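Long-range contacts in rhamnogalacturonan endolyase YesW (Bacillus subtilis, PDB 2ZUX), which cleaves the rhamnogalacturonan backbone of plant cell-wall pectin by endo-type elimination at rhamnosyl-galacturonic acid bonds, requiring calcium or manganese for activity: residues V194-D200 and P228-F234; W431-L436 and S446-T452; V35-V39 and P50-Y56. One frame throughout, in Å; residues are numbered along the deposited sequence.

Contact 1 of 3, residues V194-D200 and P228-F234; sequences VAMKTAD and PEYLTVF
Tyr230, Thr198 and Phe234 lose the most surface where strands 194-198 and 230-234 pair antiparallel (axes 4.5 Å apart, N-to-C directions at 147°). Hydrogen-bonded pairs are Val194-Phe234, Met196-Thr232 and Thr198-Tyr230; Ala195-Val233 and Lys197-Leu231 are non-hydrogen-bonded. Backbone bonds include Thr198 N to Tyr230 O (2.8 Å) and Phe234 N to Val194 O (2.7 Å). All three side chains share a face with Met196 and Thr232. Thr198 (chi1 p) hydrogen-bonds Thr232 OG1 through OG1 (2.8 Å); its CG2 meets the Phe234 ring edge, 3.8 Å from CZ. Tyr230 (chi1 m) donates from OH to Asp200 OD1 (2.7 Å). Lys197 NZ and Glu229 OE2 form a salt bridge (2.8 Å). A water joins Asp200 N and OD2 (2.9 and 2.8 Å) to Pro228 O (2.8 Å). These are the middle strands of a four-stranded propeller blade; the intervening excursion carries rhamnose-contacting Lys203 and Asn214. Chemistry thus grades from apolar at Phe234 to polar at Asp200, where side-chain bonds and water hold the chain as the excursion leaves and returns.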
loop_
_atom_site.group_PDB
_atom_site.type_symbol
_atom_site.label_atom_id
_atom_site.label_comp_id
_atom_site.label_asym_id
_atom_site.label_seq_id
_atom_site.Cartn_x
_atom_site.Cartn_y
_atom_site.Cartn_z
ATOM N N VAL A 194 6.326 8.057 11.176
ATOM C CA VAL A 194 5.152 7.195 11.248
ATOM C C VAL A 194 4.040 7.965 11.948
ATOM O O VAL A 194 4.242 8.468 13.053
ATOM C CB VAL A 194 5.462 5.870 12.007
ATOM C CG1 VAL A 194 4.242 4.960 12.017
ATOM C CG2 VAL A 194 6.665 5.141 11.398
ATOM N N ALA A 195 2.879 8.071 11.306
ATOM C CA ALA A 195 1.769 8.835 11.870
ATOM C C ALA A 195 0.533 7.971 11.976
ATOM O O ALA A 195 0.221 7.208 11.057
ATOM C CB ALA A 195 1.467 10.060 11.024
ATOM N N MET A 196 -0.190 8.110 13.083
ATOM C CA MET A 196 -1.425 7.351 13.278
ATOM C C MET A 196 -2.208 7.940 14.432
ATOM O O MET A 196 -1.690 8.742 15.211
ATOM C CB MET A 196 -1.128 5.863 13.537
ATOM C CG MET A 196 -0.401 5.593 14.842
ATOM S SD MET A 196 0.310 3.941 14.850
ATOM C CE MET A 196 1.850 4.302 14.069
ATOM N N LYS A 197 -3.459 7.509 14.541
ATOM C CA LYS A 197 -4.322 7.869 15.655
ATOM C C LYS A 197 -3.860 7.149 16.919
ATOM O O LYS A 197 -3.552 5.961 16.894
ATOM C CB LYS A 197 -5.765 7.501 15.304
ATOM C CG LYS A 197 -6.808 7.914 16.327
ATOM C CD LYS A 197 -8.191 7.737 15.704
ATOM C CE LYS A 197 -9.312 8.213 16.610
ATOM N NZ LYS A 197 -9.518 7.293 17.764
ATOM N N THR A 198 -3.779 7.903 18.010
ATOM C CA THR A 198 -3.288 7.404 19.296
ATOM C C THR A 198 -4.263 7.844 20.382
ATOM O O THR A 198 -5.254 8.523 20.106
ATOM C CB THR A 198 -1.882 7.965 19.591
ATOM O OG1 THR A 198 -1.965 9.393 19.627
ATOM C CG2 THR A 198 -0.882 7.532 18.512
ATOM N N ALA A 199 -3.980 7.463 21.620
ATOM C CA ALA A 199 -4.868 7.777 22.723
ATOM C C ALA A 199 -4.080 7.886 24.014
ATOM O O ALA A 199 -2.881 7.596 24.058
ATOM C CB ALA A 199 -5.943 6.705 22.851
ATOM N N ASP A 200 -4.760 8.294 25.079
ATOM C CA ASP A 200 -4.173 8.195 26.410
ATOM C C ASP A 200 -3.707 6.760 26.588
ATOM O O ASP A 200 -4.430 5.811 26.274
ATOM C CB ASP A 200 -5.225 8.500 27.475
ATOM C CG ASP A 200 -5.665 9.945 27.463
ATOM O OD1 ASP A 200 -4.793 10.837 27.428
ATOM O OD2 ASP A 200 -6.894 10.176 27.483
ATOM N N PRO A 228 -10.508 11.616 25.169
ATOM C CA PRO A 228 -9.706 12.273 24.145
ATOM C C PRO A 228 -9.248 11.310 23.052
ATOM O O PRO A 228 -9.098 10.107 23.286
ATOM C CB PRO A 228 -8.489 12.783 24.920
ATOM C CG PRO A 228 -8.936 12.867 26.348
ATOM C CD PRO A 228 -9.941 11.782 26.523
ATOM N N GLU A 229 -9.003 11.859 21.871
ATOM C CA GLU A 229 -8.410 11.115 20.772
ATOM C C GLU A 229 -7.287 11.961 20.213
ATOM O O GLU A 229 -7.445 13.175 20.082
ATOM C CB GLU A 229 -9.436 10.845 19.675
ATOM C CG GLU A 229 -10.619 10.012 20.128
ATOM C CD GLU A 229 -11.634 9.813 19.022
ATOM O OE1 GLU A 229 -12.202 10.823 18.576
ATOM O OE2 GLU A 229 -11.850 8.653 18.611
ATOM N N TYR A 230 -6.168 11.329 19.873
ATOM C CA TYR A 230 -4.996 12.079 19.429
ATOM C C TYR A 230 -4.501 11.632 18.061
ATOM O O TYR A 230 -4.801 10.527 17.600
ATOM C CB TYR A 230 -3.848 11.957 20.442
ATOM C CG TYR A 230 -4.216 12.231 21.878
ATOM C CD1 TYR A 230 -4.879 13.402 22.241
ATOM C CD2 TYR A 230 -3.879 11.324 22.878
ATOM C CE1 TYR A 230 -5.222 13.653 23.569
ATOM C CE2 TYR A 230 -4.210 11.561 24.212
ATOM C CZ TYR A 230 -4.886 12.729 24.547
ATOM O OH TYR A 230 -5.205 12.989 25.857
ATOM N N LEU A 231 -3.735 12.518 17.434
ATOM C CA LEU A 231 -2.970 12.209 16.231
ATOM C C LEU A 231 -1.509 12.430 16.581
ATOM O O LEU A 231 -1.153 13.517 17.045
ATOM C CB LEU A 231 -3.382 13.133 15.084
ATOM C CG LEU A 231 -2.632 12.935 13.762
ATOM C CD1 LEU A 231 -2.834 11.516 13.204
ATOM C CD2 LEU A 231 -3.070 13.976 12.749
ATOM N N THR A 232 -0.675 11.406 16.384
ATOM C CA THR A 232 0.752 11.505 16.705
ATOM C C THR A 232 1.611 11.232 15.486
ATOM O O THR A 232 1.330 10.325 14.691
ATOM C CB THR A 232 1.141 10.521 17.830
ATOM O OG1 THR A 232 0.349 10.799 18.993
ATOM C CG2 THR A 232 2.612 10.665 18.205
ATOM N N VAL A 233 2.661 12.038 15.353
ATOM C CA VAL A 233 3.747 11.754 14.427
ATOM C C VAL A 233 4.917 11.244 15.267
ATOM O O VAL A 233 5.361 11.925 16.203
ATOM C CB VAL A 233 4.172 13.004 13.630
ATOM C CG1 VAL A 233 5.301 12.677 12.660
ATOM C CG2 VAL A 233 2.987 13.600 12.883
ATOM N N PHE A 234 5.398 10.044 14.944
ATOM C CA PHE A 234 6.512 9.404 15.633
ATOM C C PHE A 234 7.750 9.442 14.746
ATOM O O PHE A 234 7.660 9.275 13.523
ATOM C CB PHE A 234 6.203 7.931 15.925
ATOM C CG PHE A 234 5.033 7.693 16.855
ATOM C CD1 PHE A 234 5.217 7.661 18.235
ATOM C CD2 PHE A 234 3.764 7.440 16.343
ATOM C CE1 PHE A 234 4.155 7.398 19.094
ATOM C CE2 PHE A 234 2.696 7.183 17.194
ATOM C CZ PHE A 234 2.886 7.162 18.572
HETATM O O HOH W 1 -7.669 8.642 25.235
#

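Contact 2 of 3, residues W431-L436 and S446-T452; sequences WANGSL and SGVPSST
Segment 431-436 folds into a tight beta hairpin: a type I' turn runs from Ala432 to Ser435, with Asn433 (phi/psi 53/35) and Gly434 (84/6) at its corners, closed by Ala432 N to Ser435 O at 3.1 Å and Ser435 N to Ala432 O at 3.2 Å. Segment 446-452 is irregular and pairs with no strand here; the closest CA atoms are those of Leu436 and Val448, 5.4 Å apart. In place of direct backbone bonds, two waters bridge the segments. One donates to Gly434 O (2.8 Å) and Ser446 O (2.5 Å); the other accepts from Leu436 N (2.9 Å) and lies 2.8 Å from Gly447 O. The hairpin joins strands 429-432 and 435-437 of one propeller blade, and 446-452 belongs to the connection to strand 454-456, first of the next blade, so the contact lies along the path between neighbouring blades. Trp431 (chi1 p, chi2 100°) presents a ring face to Pro449, whose CD sits 3.7 Å from the centroid of the five-membered ring and 2° off its normal, a CH-pi contact; Trp431 CE2 is 3.6 Å from Pro449 CG. At the ring edge, Trp431 NE1 donates to Ser451 O at 2.9 Å. Val448 (chi1 m) points toward the hairpin, with its CG1 3.8 Å from Trp431 CB, 4.2 Å from Leu436 CB and 3.2 Å from Ser435 C. Beyond the two segments, Trp431 also touches Gln466 of the next blade, and Thr452 O accepts a hydrogen bond from the substrate-binding Arg415.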
loop_
_atom_site.group_PDB
_atom_site.type_symbol
_atom_site.label_atom_id
_atom_site.label_comp_id
_atom_site.label_asym_id
_atom_site.label_seq_id
_atom_site.Cartn_x
_atom_site.Cartn_y
_atom_site.Cartn_z
ATOM N N TRP A 431 -12.456 -7.297 -13.564
ATOM C CA TRP A 431 -13.380 -8.386 -13.290
ATOM C C TRP A 431 -14.033 -8.288 -11.937
ATOM O O TRP A 431 -13.446 -7.789 -10.982
ATOM C CB TRP A 431 -12.751 -9.772 -13.494
ATOM C CG TRP A 431 -11.593 -10.212 -12.601
ATOM C CD1 TRP A 431 -11.669 -11.041 -11.513
ATOM C CD2 TRP A 431 -10.203 -9.932 -12.793
ATOM N NE1 TRP A 431 -10.417 -11.272 -11.003
ATOM C CE2 TRP A 431 -9.495 -10.610 -11.771
ATOM C CE3 TRP A 431 -9.483 -9.174 -13.726
ATOM C CZ2 TRP A 431 -8.106 -10.543 -11.649
ATOM C CZ3 TRP A 431 -8.102 -9.104 -13.606
ATOM C CH2 TRP A 431 -7.425 -9.790 -12.576
ATOM N N ALA A 432 -15.271 -8.769 -11.882
ATOM C CA ALA A 432 -16.078 -8.761 -10.673
ATOM C C ALA A 432 -17.352 -9.532 -10.945
ATOM O O ALA A 432 -17.812 -9.606 -12.093
ATOM C CB ALA A 432 -16.419 -7.335 -10.275
ATOM N N ASN A 433 -17.927 -10.092 -9.883
ATOM C CA ASN A 433 -19.213 -10.804 -9.960
ATOM C C ASN A 433 -19.216 -11.891 -11.040
ATOM O O ASN A 433 -20.237 -12.127 -11.683
ATOM C CB ASN A 433 -20.377 -9.810 -10.151
ATOM C CG ASN A 433 -21.731 -10.399 -9.754
ATOM O OD1 ASN A 433 -21.833 -11.170 -8.804
ATOM N ND2 ASN A 433 -22.770 -10.021 -10.481
ATOM N N GLY A 434 -18.066 -12.540 -11.231
ATOM C CA GLY A 434 -17.983 -13.709 -12.102
ATOM C C GLY A 434 -17.806 -13.444 -13.588
ATOM O O GLY A 434 -17.836 -14.382 -14.386
ATOM N N SER A 435 -17.617 -12.178 -13.964
ATOM C CA SER A 435 -17.353 -11.814 -15.361
ATOM C C SER A 435 -16.093 -10.969 -15.514
ATOM O O SER A 435 -15.769 -10.153 -14.643
ATOM C CB SER A 435 -18.540 -11.068 -15.961
ATOM O OG SER A 435 -19.628 -11.949 -16.181
ATOM N N LEU A 436 -15.415 -11.180 -16.639
ATOM C CA LEU A 436 -14.214 -10.459 -17.032
ATOM C C LEU A 436 -14.567 -9.499 -18.166
ATOM O O LEU A 436 -15.275 -9.882 -19.100
ATOM C CB LEU A 436 -13.153 -11.452 -17.515
ATOM C CG LEU A 436 -11.839 -10.873 -18.046
ATOM C CD1 LEU A 436 -11.095 -10.128 -16.938
ATOM C CD2 LEU A 436 -10.988 -11.985 -18.635
ATOM N N SER A 446 -16.184 -16.382 -20.815
ATOM C CA SER A 446 -17.176 -16.722 -19.794
ATOM C C SER A 446 -16.585 -16.908 -18.396
ATOM O O SER A 446 -17.321 -16.953 -17.412
ATOM C CB SER A 446 -17.970 -17.965 -20.211
ATOM O OG SER A 446 -17.112 -19.069 -20.401
ATOM N N GLY A 447 -15.265 -17.011 -18.307
ATOM C CA GLY A 447 -14.613 -17.188 -17.007
ATOM C C GLY A 447 -14.095 -15.906 -16.375
ATOM O O GLY A 447 -14.197 -14.822 -16.955
ATOM N N VAL A 448 -13.571 -16.041 -15.158
ATOM C CA VAL A 448 -12.750 -15.011 -14.521
ATOM C C VAL A 448 -11.526 -15.688 -13.930
ATOM O O VAL A 448 -11.532 -16.902 -13.677
ATOM C CB VAL A 448 -13.461 -14.238 -13.364
ATOM C CG1 VAL A 448 -14.409 -13.217 -13.907
ATOM C CG2 VAL A 448 -14.145 -15.194 -12.375
ATOM N N PRO A 449 -10.463 -14.909 -13.690
ATOM C CA PRO A 449 -9.335 -15.426 -12.919
ATOM C C PRO A 449 -9.777 -16.025 -11.579
ATOM O O PRO A 449 -10.807 -15.628 -11.021
ATOM C CB PRO A 449 -8.465 -14.184 -12.710
ATOM C CG PRO A 449 -8.748 -13.359 -13.938
ATOM C CD PRO A 449 -10.227 -13.525 -14.147
ATOM N N SER A 450 -8.998 -16.973 -11.074
ATOM C CA SER A 450 -9.358 -17.710 -9.866
ATOM C C SER A 450 -9.249 -16.904 -8.572
ATOM O O SER A 450 -9.597 -17.402 -7.501
ATOM C CB SER A 450 -8.489 -18.952 -9.753
ATOM O OG SER A 450 -7.136 -18.578 -9.632
ATOM N N SER A 451 -8.741 -15.675 -8.662
ATOM C CA SER A 451 -8.713 -14.763 -7.523
ATOM C C SER A 451 -9.196 -13.395 -7.962
ATOM O O SER A 451 -9.113 -13.048 -9.145
ATOM C CB SER A 451 -7.311 -14.648 -6.930
ATOM O OG SER A 451 -6.379 -14.083 -7.841
ATOM N N THR A 452 -9.701 -12.634 -6.998
ATOM C CA THR A 452 -10.110 -11.253 -7.205
ATOM C C THR A 452 -9.630 -10.455 -5.996
ATOM O O THR A 452 -10.422 -9.984 -5.170
ATOM C CB THR A 452 -11.636 -11.144 -7.413
ATOM O OG1 THR A 452 -12.036 -12.134 -8.367
ATOM C CG2 THR A 452 -12.027 -9.771 -7.950
HETATM O O HOH W 2 -19.124 -15.369 -16.676
HETATM O O HOH W 3 -16.095 -13.415 -18.396
#

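Contact 3 of 3, residues V35-V39 and P50-Y56; sequences VLFNV and PVKTTNY
Backbone hydrogen bonding is confined to one antiparallel bridge, the hydrogen-bonded pair Phe37-Val51 (CA-CA 5.1 Å): Phe37 N to Val51 O and Val51 N to Phe37 O, each 2.8 Å. Strand 36-39 is extended, and 50-54 is a loop that leads into strand 55-56. A CA-H...O contact, Pro50 CA to Phe37 O at 3.3 Å, lies beside the bridge. Strands 36-41 and 55-58 belong to the N-terminal beta-sheet domain, whose family falls in the E-set group. The first binds strand 66-73 and the second binds strand 20-24, so residues 50-56 carry the chain from beside one strand to the far edge of the sheet, consistent with its closing up as a sandwich. Apolar contacts follow this path. Leu36 (chi1 m, chi2 t) places CB 3.6 Å from Pro50 CB, Phe37 CB stands 4.2 Å from Val51 CG2, and Val39 CG2 approaches Tyr56 CG at 4.1 Å. The Phe37 ring (chi1 m, chi2 -81°) brings CE2 to 3.7 Å from Thr54 CG2, and stacks edge-to-face with Trp25. Among polar ends, Asn38 OD1 lies 3.3 Å from Pro50 CA but hydrogen-bonds Asn47 ND2; Thr54 OG1 hydrogen-bonds Trp25 O.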
loop_
_atom_site.group_PDB
_atom_site.type_symbol
_atom_site.label_atom_id
_atom_site.label_comp_id
_atom_site.label_asym_id
_atom_site.label_seq_id
_atom_site.Cartn_x
_atom_site.Cartn_y
_atom_site.Cartn_z
ATOM N N VAL A 35 21.349 5.859 -19.578
ATOM C CA VAL A 35 22.178 5.208 -18.560
ATOM C C VAL A 35 22.243 3.701 -18.800
ATOM O O VAL A 35 21.230 3.067 -19.098
ATOM C CB VAL A 35 21.669 5.535 -17.125
ATOM C CG1 VAL A 35 22.497 4.818 -16.063
ATOM C CG2 VAL A 35 21.722 7.041 -16.884
ATOM N N LEU A 36 23.448 3.148 -18.719
ATOM C CA LEU A 36 23.663 1.712 -18.813
ATOM C C LEU A 36 24.377 1.241 -17.555
ATOM O O LEU A 36 24.711 2.056 -16.692
ATOM C CB LEU A 36 24.490 1.372 -20.054
ATOM C CG LEU A 36 23.939 1.705 -21.444
ATOM C CD1 LEU A 36 24.920 1.234 -22.507
ATOM C CD2 LEU A 36 22.587 1.072 -21.654
ATOM N N PHE A 37 24.602 -0.068 -17.449
ATOM C CA PHE A 37 25.177 -0.648 -16.236
ATOM C C PHE A 37 26.246 -1.700 -16.491
ATOM O O PHE A 37 26.150 -2.492 -17.432
ATOM C CB PHE A 37 24.078 -1.257 -15.361
ATOM C CG PHE A 37 23.050 -0.265 -14.916
ATOM C CD1 PHE A 37 23.298 0.561 -13.826
ATOM C CD2 PHE A 37 21.846 -0.135 -15.602
ATOM C CE1 PHE A 37 22.358 1.492 -13.408
ATOM C CE2 PHE A 37 20.898 0.799 -15.194
ATOM C CZ PHE A 37 21.157 1.614 -14.096
ATOM N N ASN A 38 27.255 -1.705 -15.625
ATOM C CA ASN A 38 28.202 -2.810 -15.554
ATOM C C ASN A 38 27.994 -3.608 -14.272
ATOM O O ASN A 38 27.767 -3.031 -13.205
ATOM C CB ASN A 38 29.644 -2.307 -15.648
ATOM C CG ASN A 38 30.012 -1.842 -17.050
ATOM O OD1 ASN A 38 29.514 -2.376 -18.041
ATOM N ND2 ASN A 38 30.888 -0.841 -17.137
ATOM N N VAL A 39 28.064 -4.931 -14.397
ATOM C CA VAL A 39 27.859 -5.839 -13.270
ATOM C C VAL A 39 29.198 -6.445 -12.839
ATOM O O VAL A 39 29.945 -6.977 -13.669
ATOM C CB VAL A 39 26.850 -6.960 -13.622
ATOM C CG1 VAL A 39 26.524 -7.805 -12.395
ATOM C CG2 VAL A 39 25.569 -6.366 -14.204
ATOM N N PRO A 50 28.359 -2.644 -21.481
ATOM C CA PRO A 50 27.333 -2.200 -20.533
ATOM C C PRO A 50 25.944 -2.698 -20.918
ATOM O O PRO A 50 25.577 -2.684 -22.099
ATOM C CB PRO A 50 27.417 -0.676 -20.630
ATOM C CG PRO A 50 28.836 -0.419 -20.970
ATOM C CD PRO A 50 29.200 -1.516 -21.927
ATOM N N VAL A 51 25.187 -3.162 -19.927
ATOM C CA VAL A 51 23.849 -3.681 -20.172
ATOM C C VAL A 51 22.808 -2.599 -19.923
ATOM O O VAL A 51 23.048 -1.656 -19.166
ATOM C CB VAL A 51 23.524 -4.956 -19.327
ATOM C CG1 VAL A 51 24.504 -6.078 -19.645
ATOM C CG2 VAL A 51 23.511 -4.652 -17.824
ATOM N N LYS A 52 21.662 -2.741 -20.573
ATOM C CA LYS A 52 20.572 -1.798 -20.414
ATOM C C LYS A 52 19.603 -2.294 -19.346
ATOM O O LYS A 52 19.343 -1.588 -18.369
ATOM C CB LYS A 52 19.855 -1.558 -21.748
ATOM C CG LYS A 52 18.804 -0.459 -21.684
ATOM C CD LYS A 52 18.072 -0.284 -23.005
ATOM C CE LYS A 52 16.801 0.522 -22.796
ATOM N NZ LYS A 52 16.038 0.742 -24.060
ATOM N N THR A 53 19.078 -3.508 -19.520
ATOM C CA THR A 53 18.100 -4.049 -18.581
ATOM C C THR A 53 18.702 -4.244 -17.191
ATOM O O THR A 53 19.897 -4.552 -17.055
ATOM C CB THR A 53 17.469 -5.361 -19.086
ATOM O OG1 THR A 53 16.297 -5.641 -18.319
ATOM C CG2 THR A 53 18.442 -6.527 -18.970
ATOM N N THR A 54 17.875 -4.065 -16.164
ATOM C CA THR A 54 18.367 -4.104 -14.786
ATOM C C THR A 54 18.217 -5.467 -14.106
ATOM O O THR A 54 17.942 -5.559 -12.907
ATOM C CB THR A 54 17.850 -2.927 -13.906
ATOM O OG1 THR A 54 16.449 -3.055 -13.659
ATOM C CG2 THR A 54 18.127 -1.589 -14.567
ATOM N N ASN A 55 18.389 -6.525 -14.890
ATOM C CA ASN A 55 18.590 -7.860 -14.341
ATOM C C ASN A 55 19.651 -8.610 -15.145
ATOM O O ASN A 55 19.876 -8.318 -16.325
ATOM C CB ASN A 55 17.277 -8.653 -14.167
ATOM C CG ASN A 55 16.577 -8.985 -15.474
ATOM O OD1 ASN A 55 16.876 -8.440 -16.540
ATOM N ND2 ASN A 55 15.604 -9.868 -15.380
ATOM N N TYR A 56 20.316 -9.550 -14.489
ATOM C CA TYR A 56 21.460 -10.236 -15.067
ATOM C C TYR A 56 21.586 -11.599 -14.416
ATOM O O TYR A 56 21.437 -11.719 -13.204
ATOM C CB TYR A 56 22.724 -9.411 -14.813
ATOM C CG TYR A 56 23.942 -9.899 -15.563
ATOM C CD1 TYR A 56 24.231 -9.431 -16.844
ATOM C CD2 TYR A 56 24.810 -10.828 -14.988
ATOM C CE1 TYR A 56 25.350 -9.883 -17.533
ATOM C CE2 TYR A 56 25.931 -11.282 -15.669
ATOM C CZ TYR A 56 26.190 -10.806 -16.940
ATOM O OH TYR A 56 27.298 -11.250 -17.623
#

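Contacts 1 and 2 both belong to the beta-propeller, on opposite sides of the chain's centre with centres 40 Å apart; contact 3 lies in the N-terminal domain, its centre 45 and 38 Å from theirs. Contact 1 is the buried one, with 11 of 14 touching residues buried, and it joins two strands inside one blade, so regular backbone pairing dominates. Contacts 2 and 3 are partly buried and set a loop against strands: contact 2 replaces backbone pairing with waters and a blade's Trp431 packed on a proline of the loop to the next blade, whereas contact 3 keeps a single bridge plus apolar contacts, aliphatic and aromatic. A salt bridge across the segments occurs in contact 1 alone.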